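Local coordinates for protein BauA (Acinetobacter baumannii, PDB 6H7F) that probably takes up the ferric siderophore acinetobactin across the outer membrane as a TonB-dependent receptor, at residues K316-S321 and L336-F341. Sequence-based numbering, arbitrary orientation.
Sequences KYNGAS and LGQLAF. With FV8 ((4~{S},5~{R})-2-[2,3-bis(oxidanyl)phenyl]-~{N}-[2-(1~{H}-imidazol-4-yl)ethyl]-5-methyl-~{N}-oxidanyl-4,5-dihydro-1,3-oxazole-4-carboxamide), chain E.
The ring of Tyr-317 has Gly-337 O at its edge, near the ring plane, while the bound siderophore FV8 lies over one face; the closest approach there is Tyr-317 CE1 to FV8 CG2, 3.5 Å. With CG anti to the backbone N (chi1 179°), the ring runs forward along its own strand, toward the corner, and its OH donates to Ala-320 O at 2.6 Å, in the carbonyl plane on a lone pair. That bond ties the ring to the corner where the chain leaves strand 302-318. Leu-339, paired with Tyr-317, turns to the same face of the sheet: its CB comes within 3.4 Å of FV8 OG1, its CD2 within 3.4 Å of FV8 CAI, and this CD2 also meets the Phe-341 ring edge-on. Gly-337, with no side chain, lets FV8 CG2 come close to its backbone.

Asn-318 and Gln-338 project together from the other face, their amide planes 87° apart. Gln-338 NE2 donates to Asn-318 OD1 at 2.9 Å, approaching from above the carbonyl plane instead of along a lone pair. Both amides also hydrogen-bond the loop beyond, Asn-318 ND2 to Pro-406 O, Gln-338 NE2 to Glu-407 O and Gln-338 OE1 to Thr-409 N.

Two hydrogen-bonded pairs, Tyr-317 with Leu-339 and Gly-319 with Gly-337, join these antiparallel strands of the barrel wall. At the corner, a water bridges Ser-321 OG and Leu-336 O, while Ser-321 OG also bonds Thr-335 OG1.

The two faces thus differ in chemistry: amides satisfied by one another and a loop on one, and on the other a largely nonpolar surface for the ligand. FV8 hydrogen-bonds Tyr-315 and Arg-256, and an iron(III) ion lies about 4 Å from the Leu-339 side chain, consistent with recognition of a ferric siderophore inside the receptor barrel.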
loop_
_atom_site.group_PDB
_atom_site.type_symbol
_atom_site.label_atom_id
_atom_site.label_comp_id
_atom_site.label_asym_id
_atom_site.label_seq_id
_atom_site.Cartn_x
_atom_site.Cartn_y
_atom_site.Cartn_z
ATOM N N LYS A 316 -27.673 17.424 -15.072
ATOM C CA LYS A 316 -27.925 18.206 -13.849
ATOM C C LYS A 316 -26.656 18.246 -12.995
ATOM O O LYS A 316 -26.022 17.207 -12.761
ATOM C CB LYS A 316 -29.078 17.594 -13.055
ATOM C CG LYS A 316 -30.447 17.689 -13.715
ATOM C CD LYS A 316 -31.480 16.761 -13.068
ATOM C CE LYS A 316 -32.916 17.181 -13.289
ATOM N NZ LYS A 316 -33.194 17.445 -14.718
ATOM N N TYR A 317 -26.307 19.446 -12.530
ATOM C CA TYR A 317 -25.121 19.664 -11.706
ATOM C C TYR A 317 -25.463 20.638 -10.584
ATOM O O TYR A 317 -25.997 21.727 -10.827
ATOM C CB TYR A 317 -23.956 20.195 -12.546
ATOM C CG TYR A 317 -22.680 20.468 -11.780
ATOM C CD1 TYR A 317 -22.549 21.565 -10.948
ATOM C CD2 TYR A 317 -21.575 19.659 -11.937
ATOM C CE1 TYR A 317 -21.367 21.829 -10.265
ATOM C CE2 TYR A 317 -20.386 19.904 -11.268
ATOM C CZ TYR A 317 -20.273 20.994 -10.424
ATOM O OH TYR A 317 -19.080 21.225 -9.772
ATOM N N ASN A 318 -25.153 20.221 -9.355
ATOM C CA ASN A 318 -25.279 21.057 -8.164
ATOM C C ASN A 318 -23.955 20.985 -7.389
ATOM O O ASN A 318 -23.607 19.930 -6.869
ATOM C CB ASN A 318 -26.485 20.608 -7.332
ATOM C CG ASN A 318 -26.878 21.579 -6.231
ATOM O OD1 ASN A 318 -26.369 22.704 -6.150
ATOM N ND2 ASN A 318 -27.821 21.164 -5.396
ATOM N N GLY A 319 -23.209 22.096 -7.347
ATOM C CA GLY A 319 -21.891 22.104 -6.675
ATOM C C GLY A 319 -21.117 23.393 -6.876
ATOM O O GLY A 319 -21.687 24.468 -6.979
ATOM N N ALA A 320 -19.791 23.274 -6.900
ATOM C CA ALA A 320 -18.898 24.419 -7.116
ATOM C C ALA A 320 -18.829 24.740 -8.612
ATOM O O ALA A 320 -18.761 23.809 -9.437
ATOM C CB ALA A 320 -17.527 24.097 -6.585
ATOM N N SER A 321 -18.827 26.043 -8.947
ATOM C CA SER A 321 -18.396 26.494 -10.275
ATOM C C SER A 321 -16.873 26.507 -10.325
ATOM O O SER A 321 -16.316 26.117 -11.326
ATOM C CB SER A 321 -18.964 27.854 -10.683
ATOM O OG SER A 321 -18.953 28.758 -9.603
ATOM N N LEU A 336 -20.426 28.656 -5.835
ATOM C CA LEU A 336 -21.385 27.610 -6.087
ATOM C C LEU A 336 -22.227 27.994 -7.306
ATOM O O LEU A 336 -22.443 29.185 -7.585
ATOM C CB LEU A 336 -22.249 27.416 -4.839
ATOM C CG LEU A 336 -21.478 27.162 -3.537
ATOM C CD1 LEU A 336 -22.426 26.974 -2.369
ATOM C CD2 LEU A 336 -20.562 25.952 -3.656
ATOM N N GLY A 337 -22.674 26.969 -8.034
ATOM C CA GLY A 337 -23.504 27.128 -9.200
ATOM C C GLY A 337 -24.394 25.921 -9.398
ATOM O O GLY A 337 -24.145 24.878 -8.817
ATOM N N GLN A 338 -25.447 26.087 -10.204
ATOM C CA GLN A 338 -26.313 24.995 -10.618
ATOM C C GLN A 338 -26.574 25.122 -12.113
ATOM O O GLN A 338 -26.692 26.243 -12.651
ATOM C CB GLN A 338 -27.636 25.008 -9.846
ATOM C CG GLN A 338 -27.456 24.932 -8.338
ATOM C CD GLN A 338 -28.764 24.885 -7.579
ATOM O OE1 GLN A 338 -29.828 25.236 -8.100
ATOM N NE2 GLN A 338 -28.685 24.461 -6.324
ATOM N N LEU A 339 -26.660 23.972 -12.770
ATOM C CA LEU A 339 -26.973 23.906 -14.177
ATOM C C LEU A 339 -27.838 22.670 -14.438
ATOM O O LEU A 339 -27.594 21.581 -13.875
ATOM C CB LEU A 339 -25.668 23.867 -14.971
ATOM C CG LEU A 339 -25.812 23.752 -16.488
ATOM C CD1 LEU A 339 -26.418 25.018 -17.085
ATOM C CD2 LEU A 339 -24.455 23.473 -17.129
ATOM N N ALA A 340 -28.875 22.863 -15.261
ATOM C CA ALA A 340 -29.571 21.772 -15.908
ATOM C C ALA A 340 -29.731 22.107 -17.385
ATOM O O ALA A 340 -29.977 23.254 -17.732
ATOM C CB ALA A 340 -30.901 21.544 -15.245
ATOM N N PHE A 341 -29.545 21.112 -18.249
ATOM C CA PHE A 341 -29.881 21.290 -19.618
ATOM C C PHE A 341 -30.428 19.982 -20.178
ATOM O O PHE A 341 -30.060 18.890 -19.725
ATOM C CB PHE A 341 -28.713 21.890 -20.408
ATOM C CG PHE A 341 -27.472 21.045 -20.535
ATOM C CD1 PHE A 341 -27.387 20.040 -21.481
ATOM C CD2 PHE A 341 -26.346 21.324 -19.776
ATOM C CE1 PHE A 341 -26.219 19.294 -21.624
ATOM C CE2 PHE A 341 -25.178 20.586 -19.926
ATOM C CZ PHE A 341 -25.113 19.572 -20.851
HETATM C CAJ FV8 E . -22.219 23.236 -20.023
HETATM N NAN FV8 E . -22.942 24.336 -20.197
HETATM C CAI FV8 E . -22.494 25.263 -19.290
HETATM N NAO FV8 E . -21.465 24.742 -18.542
HETATM C CAT FV8 E . -21.318 23.502 -19.025
HETATM C CAK FV8 E . -20.300 22.488 -18.544
HETATM C CAL FV8 E . -20.672 21.974 -17.144
HETATM N NAY FV8 E . -20.669 23.103 -16.219
HETATM O OAE FV8 E . -19.808 24.141 -16.462
HETATM C C FV8 E . -21.430 23.138 -15.145
HETATM O O FV8 E . -22.219 22.193 -14.862
HETATM C CA FV8 E . -21.313 24.359 -14.430
HETATM N N FV8 E . -21.694 25.500 -15.321
HETATM C CB FV8 E . -22.283 24.482 -13.272
HETATM C CG2 FV8 E . -21.577 24.872 -11.950
HETATM O OG1 FV8 E . -23.139 25.583 -13.595
HETATM C CAR FV8 E . -22.721 26.166 -14.755
HETATM C CAV FV8 E . -23.389 27.205 -15.314
HETATM C CAH FV8 E . -24.522 27.712 -14.667
HETATM C CAF FV8 E . -25.249 28.782 -15.218
HETATM C CAG FV8 E . -24.866 29.342 -16.451
HETATM C CAS FV8 E . -23.746 28.820 -17.106
HETATM O OAC FV8 E . -23.291 29.302 -18.302
HETATM C CAU FV8 E . -23.043 27.755 -16.531
HETATM O OAD FV8 E . -21.957 27.277 -17.164
HETATM O O HOH W 1 -21.331 30.242 -10.161
#